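Local atomic coordinates of tyrosine specific protein phosphatase (Trypanosoma cruzi, PDB entry 4AZ1), a protein that probably removes phosphate groups from phosphotyrosine residues of other proteins, acting as a protein tyrosine phosphatase. Residues Ile37-Leu43 with Leu55-Leu61; His47-Tyr51 with Gln94-Gly100; Thr73-Ile77 with Asp103-Met107; Asn78-Leu84 with Ala262-Arg267. The contacts are given in a common frame with arbitrary orientation. Where two conformers were deposited one is given. Numbering follows the deposited sequence.

Contact 1: Ile37-Leu43 with Leu55-Leu61; sequences ISFATSL and LANEATL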
# COMPACT_ATOMS: atom_id res chain seq x y z
N ILE A 37 5.85 -8.58 -28.12
CA ILE A 37 6.23 -8.95 -26.75
C ILE A 37 5.03 -9.15 -25.84
O ILE A 37 4.08 -8.35 -25.87
CB ILE A 37 7.12 -7.86 -26.14
CG1 ILE A 37 8.27 -7.53 -27.10
CG2 ILE A 37 7.64 -8.28 -24.78
CD1 ILE A 37 9.23 -6.49 -26.58
N SER A 38 5.06 -10.21 -25.03
CA SER A 38 4.01 -10.44 -24.03
C SER A 38 4.16 -9.55 -22.79
O SER A 38 5.25 -9.46 -22.19
CB SER A 38 3.98 -11.91 -23.61
OG SER A 38 2.93 -12.13 -22.68
N PHE A 39 3.07 -8.89 -22.41
CA PHE A 39 2.99 -8.13 -21.17
C PHE A 39 1.78 -8.57 -20.36
O PHE A 39 1.20 -7.77 -19.62
CB PHE A 39 2.86 -6.64 -21.49
CG PHE A 39 4.07 -6.06 -22.14
CD1 PHE A 39 5.16 -5.66 -21.38
CD2 PHE A 39 4.14 -5.92 -23.53
CE1 PHE A 39 6.31 -5.10 -21.98
CE2 PHE A 39 5.28 -5.37 -24.14
CZ PHE A 39 6.36 -4.96 -23.35
N ALA A 40 1.42 -9.85 -20.50
CA ALA A 40 0.19 -10.40 -19.94
C ALA A 40 -0.11 -10.00 -18.50
O ALA A 40 -1.14 -9.39 -18.22
CB ALA A 40 0.18 -11.94 -20.07
N THR A 41 0.80 -10.36 -17.60
CA THR A 41 0.57 -10.11 -16.17
C THR A 41 0.53 -8.63 -15.86
O THR A 41 -0.31 -8.17 -15.07
CB THR A 41 1.64 -10.79 -15.32
OG1 THR A 41 1.61 -12.20 -15.57
CG2 THR A 41 1.38 -10.54 -13.83
N SER A 42 1.43 -7.88 -16.48
CA SER A 42 1.51 -6.46 -16.24
C SER A 42 0.23 -5.77 -16.72
O SER A 42 -0.26 -4.83 -16.09
CB SER A 42 2.73 -5.90 -16.98
OG SER A 42 2.96 -4.57 -16.61
N LEU A 43 -0.33 -6.28 -17.83
CA LEU A 43 -1.53 -5.69 -18.42
C LEU A 43 -2.82 -5.91 -17.61
O LEU A 43 -3.70 -5.05 -17.60
CB LEU A 43 -1.73 -6.20 -19.85
CG LEU A 43 -1.25 -5.24 -20.94
CD1 LEU A 43 -1.22 -5.90 -22.31
CD2 LEU A 43 -2.12 -3.98 -20.95
N LEU A 55 4.91 -1.00 -19.25
CA LEU A 55 4.57 -2.34 -18.77
C LEU A 55 5.82 -3.20 -18.63
O LEU A 55 6.80 -2.99 -19.34
CB LEU A 55 3.60 -3.00 -19.76
CG LEU A 55 2.31 -2.24 -20.08
CD1 LEU A 55 1.49 -3.01 -21.11
CD2 LEU A 55 1.49 -1.99 -18.82
N ALA A 56 5.77 -4.16 -17.72
CA ALA A 56 6.89 -5.08 -17.49
C ALA A 56 6.79 -6.33 -18.37
O ALA A 56 5.75 -6.97 -18.39
CB ALA A 56 6.92 -5.49 -16.01
N ASN A 57 7.87 -6.68 -19.08
CA ASN A 57 7.89 -7.90 -19.89
C ASN A 57 7.56 -9.14 -19.08
O ASN A 57 8.08 -9.32 -17.98
CB ASN A 57 9.26 -8.14 -20.55
CG ASN A 57 9.74 -6.95 -21.35
OD1 ASN A 57 9.60 -5.79 -20.93
ND2 ASN A 57 10.32 -7.22 -22.51
N GLU A 58 6.73 -10.02 -19.64
CA GLU A 58 6.32 -11.24 -18.96
C GLU A 58 7.51 -12.16 -18.69
O GLU A 58 7.65 -12.71 -17.60
CB GLU A 58 5.29 -11.98 -19.82
CG GLU A 58 4.62 -13.15 -19.12
CD GLU A 58 3.76 -12.71 -17.95
OE1 GLU A 58 3.17 -11.61 -18.02
OE2 GLU A 58 3.68 -13.46 -16.95
N ALA A 59 8.36 -12.33 -19.70
CA ALA A 59 9.45 -13.30 -19.64
C ALA A 59 10.42 -13.08 -18.48
O ALA A 59 11.00 -14.03 -17.98
CB ALA A 59 10.22 -13.30 -20.96
N THR A 60 10.59 -11.82 -18.08
CA THR A 60 11.54 -11.48 -17.03
C THR A 60 10.85 -10.78 -15.86
O THR A 60 11.50 -10.14 -15.02
CB THR A 60 12.67 -10.58 -17.58
OG1 THR A 60 12.10 -9.38 -18.10
CG2 THR A 60 13.43 -11.30 -18.69
N LEU A 61 9.53 -10.91 -15.79
CA LEU A 61 8.74 -10.28 -14.73
C LEU A 61 9.23 -10.73 -13.35
O LEU A 61 9.37 -11.92 -13.10
CB LEU A 61 7.26 -10.62 -14.91
CG LEU A 61 6.31 -10.03 -13.86
CD1 LEU A 61 6.22 -8.52 -14.02
CD2 LEU A 61 4.95 -10.64 -14.00
O HOH W 1 7.64 -11.20 -22.47
O HOH W 2 3.91 -8.91 -17.74
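In segment 55-61, Leu55 fills the gap between two side chains of segment 37-43: its CB lies 3.5 Å from Phe39 CD1 and its CD1 3.5 Å from Leu43 CG. At Ala56, the amide N donates to Ser42 OG (3.0 Å), a hydroxyl also bonded to Tyr76, while the carbonyl O meets the edge of the Phe39 ring, 3.3 Å from CD1. Asn57 turns its CB away, and its OD1 bonds to Phe268. Glu58 is the polar hub: its N donates to Ser38 O (3.0 Å), its OE1 accepts from Thr41 N (2.7 Å) and its OE2 from Thr41 OG1 (2.8 Å). One water joins Glu58 OE1, Ala56 O and Ser42 N. A type I turn from Glu58 brings Leu61 back, CD2 3.6 Å from Thr41 CB. Phe39, the N-cap, has no polar side chain for the helix's first amides; apart from a weak bond from Ala40 N to Ser38 OG, Glu58 supplies an acceptor, and its negative charge suits the positive end of the helix dipole.

Contact 2: His47-Tyr51 with Gln94-Gly100; sequences HKNRY and QAPVVQG. With FMT (formic acid), chain H.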
# COMPACT_ATOMS: atom_id res chain seq x y z
N HIS A 47 -4.35 -1.44 -12.43
CA HIS A 47 -4.69 -0.73 -11.20
C HIS A 47 -3.43 -0.40 -10.41
O HIS A 47 -3.41 0.55 -9.63
CB HIS A 47 -5.61 -1.57 -10.30
CG HIS A 47 -7.01 -1.72 -10.83
ND1 HIS A 47 -7.44 -1.12 -11.99
CD2 HIS A 47 -8.08 -2.39 -10.33
CE1 HIS A 47 -8.72 -1.43 -12.19
NE2 HIS A 47 -9.12 -2.20 -11.21
N LYS A 48 -2.37 -1.18 -10.62
CA LYS A 48 -1.14 -0.99 -9.86
C LYS A 48 -0.01 -0.46 -10.72
O LYS A 48 1.13 -0.33 -10.27
CB LYS A 48 -0.72 -2.29 -9.16
CG LYS A 48 -1.63 -2.67 -8.01
CD LYS A 48 -1.29 -4.04 -7.45
CE LYS A 48 -2.19 -4.38 -6.26
NZ LYS A 48 -2.05 -5.80 -5.85
N ASN A 49 -0.33 -0.15 -11.97
CA ASN A 49 0.65 0.48 -12.84
C ASN A 49 0.59 2.00 -12.67
O ASN A 49 -0.49 2.59 -12.77
CB ASN A 49 0.41 0.06 -14.29
CG ASN A 49 0.74 -1.40 -14.52
OD1 ASN A 49 1.54 -1.99 -13.79
ND2 ASN A 49 0.13 -2.00 -15.54
N ARG A 50 1.73 2.62 -12.40
CA ARG A 50 1.80 4.07 -12.31
C ARG A 50 1.51 4.71 -13.68
O ARG A 50 0.83 5.74 -13.77
CB ARG A 50 3.16 4.50 -11.78
CG ARG A 50 3.29 6.01 -11.53
CD ARG A 50 4.63 6.38 -10.85
NE ARG A 50 4.69 5.87 -9.48
CZ ARG A 50 4.13 6.46 -8.43
NH1 ARG A 50 3.46 7.60 -8.58
NH2 ARG A 50 4.22 5.93 -7.21
N TYR A 51 2.02 4.11 -14.74
CA TYR A 51 1.80 4.63 -16.09
C TYR A 51 1.18 3.52 -16.95
O TYR A 51 1.72 2.42 -17.04
CB TYR A 51 3.11 5.12 -16.70
CG TYR A 51 3.78 6.19 -15.87
CD1 TYR A 51 3.39 7.52 -15.97
CD2 TYR A 51 4.80 5.88 -14.98
CE1 TYR A 51 3.99 8.52 -15.21
CE2 TYR A 51 5.43 6.88 -14.20
CZ TYR A 51 5.01 8.19 -14.33
OH TYR A 51 5.60 9.21 -13.59
N GLN A 94 9.07 0.23 -11.32
CA GLN A 94 8.49 1.57 -11.15
C GLN A 94 8.49 1.90 -9.66
O GLN A 94 8.73 1.02 -8.81
CB GLN A 94 7.04 1.58 -11.65
CG GLN A 94 6.14 0.68 -10.79
CD GLN A 94 4.66 0.74 -11.16
OE1 GLN A 94 4.27 1.31 -12.19
NE2 GLN A 94 3.83 0.13 -10.33
N ALA A 95 8.25 3.17 -9.34
CA ALA A 95 7.93 3.55 -7.97
C ALA A 95 6.50 3.03 -7.74
O ALA A 95 5.58 3.43 -8.46
CB ALA A 95 7.99 5.09 -7.80
N PRO A 96 6.32 2.14 -6.75
CA PRO A 96 4.98 1.57 -6.52
C PRO A 96 3.95 2.65 -6.17
O PRO A 96 4.30 3.63 -5.49
CB PRO A 96 5.19 0.64 -5.30
CG PRO A 96 6.42 1.24 -4.58
CD PRO A 96 7.30 1.72 -5.73
N VAL A 97 2.73 2.50 -6.67
CA VAL A 97 1.66 3.41 -6.30
C VAL A 97 1.16 3.00 -4.91
O VAL A 97 1.51 1.92 -4.43
CB VAL A 97 0.51 3.39 -7.32
CG1 VAL A 97 1.04 3.72 -8.72
CG2 VAL A 97 -0.20 2.04 -7.33
N VAL A 98 0.40 3.87 -4.27
CA VAL A 98 -0.05 3.63 -2.89
C VAL A 98 -0.64 2.23 -2.71
O VAL A 98 -0.22 1.48 -1.82
CB VAL A 98 -1.02 4.73 -2.40
CG1 VAL A 98 -1.72 4.33 -1.10
CG2 VAL A 98 -0.24 6.03 -2.21
N GLN A 99 -1.56 1.85 -3.59
CA GLN A 99 -2.20 0.55 -3.46
C GLN A 99 -1.27 -0.61 -3.84
O GLN A 99 -1.60 -1.77 -3.63
CB GLN A 99 -3.51 0.50 -4.25
CG GLN A 99 -4.50 1.62 -3.91
CD GLN A 99 -5.01 1.59 -2.46
OE1 GLN A 99 -4.79 0.63 -1.72
NE2 GLN A 99 -5.71 2.65 -2.07
N GLY A 100 -0.10 -0.29 -4.38
CA GLY A 100 0.86 -1.31 -4.76
C GLY A 100 2.03 -1.39 -3.79
O GLY A 100 2.88 -2.28 -3.91
C FMT H . 6.28 -1.41 -8.07
O1 FMT H . 5.45 -1.88 -8.86
O2 FMT H . 7.51 -1.48 -8.19
O HOH W 3 2.36 -0.31 -7.66
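Arg50 has the most surface buried here, and its side chain reaches along the loop 94-100 to two carbonyls. NE and NH2 of Arg50 donate to Ala95 O (2.8 and 3.1 Å), and Arg50 NH2 makes a weak bond to Pro96 O (2.9 Å). These carbonyls lie near the guanidinium plane, while Val97 CG1 covers one face. Arg50 NH2 also forms a salt bridge with Asp131. Val97 packs its CG1 3.7 Å from Arg50 CA, and its CG2 comes 4.0 Å from Lys48 O. Lys48 extends over the 3-10 turn, with CE 3.8 Å from Gln99 O and CG 4.3 Å from Gly100 CA, before NZ pairs with Asp103. Gln94 bridges the backbone of Lys48 and Arg50: its NE2 donates to Lys48 O (2.7 Å) and its OE1 accepts from Arg50 N (2.9 Å), while NE2 also reaches O1 of the bound formic acid (3.0 Å), probably from the crystallisation liquor. A water links Lys48 O to Val97 N. Arg50 O bonds to Arg35 of the second subunit. The segment 48-51 is the KNRY motif, which in classical tyrosine phosphatases belongs to the phosphotyrosine-recognition loop; Tyr51 OH bonds to Ser227 of the signature loop. With one amide and one guanidinium meeting main-chain groups, segments 47-51 and 94-100 are held by directional bonds as well as by packing.

Contact 3: Thr73-Ile77 with Asp103-Met107; sequences TPYYI and DFLAM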
# COMPACT_ATOMS: atom_id res chain seq x y z
N THR A 73 3.05 -16.40 -7.00
CA THR A 73 3.43 -15.15 -6.36
C THR A 73 2.20 -14.25 -6.25
O THR A 73 1.66 -13.80 -7.26
CB THR A 73 4.56 -14.38 -7.08
OG1 THR A 73 5.74 -15.20 -7.15
CG2 THR A 73 4.89 -13.12 -6.31
N PRO A 74 1.77 -13.98 -5.01
CA PRO A 74 0.54 -13.25 -4.69
C PRO A 74 0.69 -11.73 -4.70
O PRO A 74 -0.19 -11.02 -4.21
CB PRO A 74 0.22 -13.72 -3.27
CG PRO A 74 1.57 -13.97 -2.67
CD PRO A 74 2.45 -14.48 -3.79
N TYR A 75 1.78 -11.22 -5.26
CA TYR A 75 1.88 -9.77 -5.38
C TYR A 75 2.48 -9.36 -6.71
O TYR A 75 3.12 -10.15 -7.40
CB TYR A 75 2.67 -9.18 -4.22
CG TYR A 75 3.98 -9.87 -3.96
CD1 TYR A 75 5.07 -9.65 -4.79
CD2 TYR A 75 4.13 -10.73 -2.89
CE1 TYR A 75 6.26 -10.27 -4.57
CE2 TYR A 75 5.33 -11.37 -2.66
CZ TYR A 75 6.39 -11.13 -3.50
OH TYR A 75 7.60 -11.75 -3.29
N TYR A 76 2.25 -8.11 -7.05
CA TYR A 76 2.68 -7.58 -8.33
C TYR A 76 3.49 -6.32 -8.12
O TYR A 76 3.04 -5.37 -7.45
CB TYR A 76 1.47 -7.30 -9.24
CG TYR A 76 1.82 -6.49 -10.48
CD1 TYR A 76 2.28 -7.12 -11.64
CD2 TYR A 76 1.68 -5.11 -10.51
CE1 TYR A 76 2.59 -6.40 -12.76
CE2 TYR A 76 2.00 -4.38 -11.64
CZ TYR A 76 2.45 -5.03 -12.76
OH TYR A 76 2.77 -4.31 -13.89
N ILE A 77 4.69 -6.33 -8.68
CA ILE A 77 5.40 -5.10 -8.90
C ILE A 77 5.61 -4.99 -10.41
O ILE A 77 5.83 -6.00 -11.09
CB ILE A 77 6.72 -5.03 -8.10
CG1 ILE A 77 7.79 -5.93 -8.71
CG2 ILE A 77 6.47 -5.39 -6.61
CD1 ILE A 77 9.21 -5.49 -8.38
N ASP A 103 2.46 -4.75 -1.88
CA ASP A 103 3.12 -5.71 -2.77
C ASP A 103 4.63 -5.48 -2.81
O ASP A 103 5.43 -6.42 -2.78
CB ASP A 103 2.58 -5.56 -4.19
CG ASP A 103 1.07 -5.73 -4.26
OD1 ASP A 103 0.34 -4.85 -3.73
OD2 ASP A 103 0.64 -6.75 -4.85
N PHE A 104 5.01 -4.22 -2.88
CA PHE A 104 6.42 -3.87 -3.03
C PHE A 104 7.17 -4.30 -1.77
O PHE A 104 8.21 -4.97 -1.85
CB PHE A 104 6.54 -2.36 -3.27
CG PHE A 104 7.96 -1.87 -3.45
CD1 PHE A 104 8.69 -2.19 -4.59
CD2 PHE A 104 8.56 -1.07 -2.49
CE1 PHE A 104 9.99 -1.70 -4.76
CE2 PHE A 104 9.86 -0.59 -2.65
CZ PHE A 104 10.57 -0.90 -3.79
N LEU A 105 6.63 -3.94 -0.61
CA LEU A 105 7.27 -4.27 0.66
C LEU A 105 7.30 -5.77 0.89
O LEU A 105 8.28 -6.32 1.43
CB LEU A 105 6.56 -3.56 1.83
CG LEU A 105 6.58 -2.03 1.79
CD1 LEU A 105 5.95 -1.40 3.05
CD2 LEU A 105 7.98 -1.50 1.59
N ALA A 106 6.23 -6.45 0.49
CA ALA A 106 6.15 -7.90 0.64
C ALA A 106 7.24 -8.57 -0.20
O ALA A 106 7.84 -9.57 0.22
CB ALA A 106 4.79 -8.41 0.23
N MET A 107 7.46 -8.03 -1.39
CA MET A 107 8.51 -8.51 -2.27
C MET A 107 9.86 -8.34 -1.60
O MET A 107 10.64 -9.29 -1.55
CB MET A 107 8.50 -7.76 -3.61
CG MET A 107 9.56 -8.22 -4.60
SD MET A 107 11.15 -7.35 -4.41
CE MET A 107 10.58 -5.64 -4.52
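The ring of Tyr75 is the main bump, laid with one face against the backbone of the helix 103-107. Under that face lie Asp103 O, Ala106 C and Met107 N, so the hollow it occupies is formed by one turn of helix. Two side chains border it: Ala106 CB is 3.9 Å from Tyr75 CD2, and Met107 CB 3.5 Å from Tyr75 CE1. The small side chain of Ala106 leaves space for the ring to come this close. Asp103 fills the hollow at the base of Tyr75, with OD2 3.2 Å from Tyr75 CB, and the same oxygen accepts a hydrogen bond from Tyr76 N (3.0 Å, nearly straight at 164°). Two residues on, Ile77 fits a second recess: its CG2 is 3.9 Å from Phe104 CA and lies near the plane of the Phe104 ring, at its edge, while its CD1 touches Met107 CE (4.1 Å). Along the extended residues Tyr75-Ile77, Tyr75 points at the helix, Ile77 lies sideways against it, and the CB of Tyr76 points away, its OH bonding to Asn49 and Ser42. Asp103 also pairs with Lys48. The contact lays the chain leading into strand 79-82 along helix 101-110. Beside it, Ile77 rests on Val91 and Cys93 of strand 90-93, Tyr75 touches Pro63, and Phe104 reaches Cys93, Pro96 and, edge-to-face, Tyr133.

Contact 4: Asn78-Leu84 with Ala262-Arg267; sequences NGNLIDL and AMRRQR. With FMT (formic acid), chain H.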
# COMPACT_ATOMS: atom_id res chain seq x y z
N ASN A 78 5.47 -3.79 -10.94
CA ASN A 78 5.79 -3.54 -12.35
C ASN A 78 7.31 -3.52 -12.44
O ASN A 78 7.93 -2.45 -12.35
CB ASN A 78 5.18 -2.20 -12.78
CG ASN A 78 5.38 -1.89 -14.24
OD1 ASN A 78 6.42 -2.18 -14.83
ND2 ASN A 78 4.37 -1.28 -14.84
N GLY A 79 7.92 -4.70 -12.58
CA GLY A 79 9.37 -4.78 -12.53
C GLY A 79 9.95 -6.00 -13.23
O GLY A 79 9.26 -7.00 -13.42
N ASN A 80 11.22 -5.92 -13.60
CA ASN A 80 11.87 -7.02 -14.30
C ASN A 80 13.25 -7.30 -13.74
O ASN A 80 13.95 -6.39 -13.26
CB ASN A 80 12.00 -6.71 -15.79
CG ASN A 80 10.65 -6.54 -16.47
OD1 ASN A 80 10.11 -5.43 -16.51
ND2 ASN A 80 10.12 -7.63 -17.01
N LEU A 81 13.65 -8.57 -13.81
CA LEU A 81 14.98 -9.00 -13.39
C LEU A 81 15.98 -8.62 -14.48
O LEU A 81 15.86 -9.08 -15.61
CB LEU A 81 15.01 -10.52 -13.20
CG LEU A 81 16.30 -11.10 -12.60
CD1 LEU A 81 16.55 -10.50 -11.25
CD2 LEU A 81 16.27 -12.64 -12.50
N ILE A 82 16.96 -7.79 -14.17
CA ILE A 82 17.98 -7.49 -15.16
C ILE A 82 19.25 -8.28 -14.90
O ILE A 82 19.87 -8.13 -13.85
CB ILE A 82 18.31 -6.00 -15.21
CG1 ILE A 82 17.02 -5.17 -15.26
CG2 ILE A 82 19.21 -5.71 -16.43
CD1 ILE A 82 16.24 -5.30 -16.56
N ASP A 83 19.64 -9.11 -15.86
CA ASP A 83 20.84 -9.94 -15.72
C ASP A 83 21.76 -9.67 -16.91
O ASP A 83 21.39 -9.91 -18.06
CB ASP A 83 20.44 -11.42 -15.66
CG ASP A 83 21.64 -12.37 -15.52
OD1 ASP A 83 22.59 -12.06 -14.76
OD2 ASP A 83 21.62 -13.44 -16.17
N LEU A 84 22.96 -9.17 -16.63
CA LEU A 84 23.93 -8.89 -17.69
C LEU A 84 25.22 -9.71 -17.54
O LEU A 84 26.27 -9.28 -18.03
CB LEU A 84 24.27 -7.40 -17.72
CG LEU A 84 23.09 -6.45 -17.96
CD1 LEU A 84 23.32 -5.09 -17.32
CD2 LEU A 84 22.83 -6.30 -19.45
N ALA A 262 20.95 -5.01 -24.43
CA ALA A 262 20.63 -6.19 -23.62
C ALA A 262 19.67 -5.89 -22.46
O ALA A 262 18.86 -6.73 -22.08
CB ALA A 262 21.90 -6.85 -23.11
N MET A 263 19.76 -4.69 -21.89
CA MET A 263 18.81 -4.29 -20.86
C MET A 263 17.42 -4.17 -21.48
O MET A 263 16.43 -4.61 -20.89
CB MET A 263 19.20 -2.95 -20.24
CG MET A 263 20.41 -3.00 -19.31
SD MET A 263 20.59 -1.44 -18.40
CE MET A 263 20.65 -0.26 -19.76
N ARG A 264 17.35 -3.57 -22.66
CA ARG A 264 16.08 -3.38 -23.36
C ARG A 264 15.35 -4.69 -23.69
O ARG A 264 14.12 -4.72 -23.73
CB ARG A 264 16.29 -2.54 -24.63
CG ARG A 264 16.12 -1.08 -24.36
CD ARG A 264 16.54 -0.15 -25.50
NE ARG A 264 16.26 1.23 -25.09
CZ ARG A 264 15.26 1.97 -25.54
NH1 ARG A 264 14.45 1.47 -26.48
NH2 ARG A 264 15.07 3.20 -25.09
N ARG A 265 16.10 -5.76 -23.92
CA ARG A 265 15.48 -7.06 -24.19
C ARG A 265 14.84 -7.62 -22.93
O ARG A 265 13.98 -8.50 -23.01
CB ARG A 265 16.51 -8.07 -24.71
CG ARG A 265 16.99 -7.85 -26.14
CD ARG A 265 17.88 -9.01 -26.62
NE ARG A 265 19.24 -8.96 -26.06
CZ ARG A 265 20.26 -8.31 -26.62
NH1 ARG A 265 20.10 -7.64 -27.77
NH2 ARG A 265 21.46 -8.33 -26.04
N GLN A 266 15.26 -7.11 -21.78
CA GLN A 266 14.79 -7.68 -20.51
C GLN A 266 13.74 -6.80 -19.85
O GLN A 266 12.96 -7.26 -19.02
CB GLN A 266 15.98 -7.90 -19.57
CG GLN A 266 16.99 -8.94 -20.06
CD GLN A 266 18.21 -9.00 -19.16
OE1 GLN A 266 18.16 -9.56 -18.07
NE2 GLN A 266 19.31 -8.39 -19.60
N ARG A 267 13.72 -5.52 -20.21
CA ARG A 267 12.67 -4.59 -19.78
C ARG A 267 12.49 -3.53 -20.86
O ARG A 267 13.35 -2.66 -21.03
CB ARG A 267 13.02 -3.93 -18.44
CG ARG A 267 11.95 -2.96 -17.91
CD ARG A 267 12.18 -2.63 -16.43
NE ARG A 267 11.34 -1.54 -15.93
CZ ARG A 267 10.12 -1.69 -15.41
NH1 ARG A 267 9.56 -2.90 -15.35
NH2 ARG A 267 9.45 -0.62 -14.98
C FMT H . 6.28 -1.41 -8.07
O1 FMT H . 5.45 -1.88 -8.86
O2 FMT H . 7.51 -1.48 -8.19
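Gln266 and Arg267, the last residues of segment 262-267, make its hydrogen bonds to segment 78-84; the strand's backbone pairs with strand 90-93 and with Thr60 and Tyr62. The short axes of strand and helix run 8.6 Å apart at closest approach, at 139°. Gln266 pairs its amide with the main chain of Asp83: OE1 accepts from Asp83 N (2.7 Å) and NE2 donates to Asp83 O (3.0 Å). A second bond from Gln266 NE2 goes back to Ala262 O (3.0 Å), and Gln266 O accepts from Thr60. Arg267 extends the other way along the strand. Its NH1 donates to Asn80 OD1 (2.8 Å) and to Asn78 OD1 (3.3 Å), with a weak bond from Arg267 NH2 to Asn78 OD1 (3.4 Å); its NE reaches Gly229 O and its NH2 Ala228 O. The asparagines' own ND2 groups are used too, Asn78 by Ile54 and Asn49, Asn80 by Thr60, while Asn78 N donates to O1 of the bound formic acid (2.8 Å). Between the polar ends Ile82 CG2 packs 4.1 Å from Met263 CG; past Asp83, Leu84 CD2 lies 3.8 Å from Ala262 CB. Ala228 and Gly229 belong to the signature loop, which cradles phosphate in this family. The buried guanidinium meets amide and carbonyl oxygens of Asn78, Asn80, Ala228 and Gly229, and so ties edge strand and signature loop together through one side chain.

Contact 3 is the most buried, a mostly apolar fit with one carboxylate bond; contacts 1, 2 and 4 are partly buried and more polar. Contact 1 uses a glutamate at a helix start, contact 2 a glutamine and an arginine on main-chain atoms, and contact 4 a glutamine on main-chain atoms and an arginine on asparagine side chains, along and beside strand 79-82. Contact 2 alone also meets the second subunit, whereas the centre of contact 4 lies about 11 Å from the centre of the chain, the closest of the four. Segments 73-77 and 78-84 are continuous, and Asn49 of contact 2 joins Ser42, Tyr76 and Asn78 of the other three. Thr60 links contact 1 to contact 4.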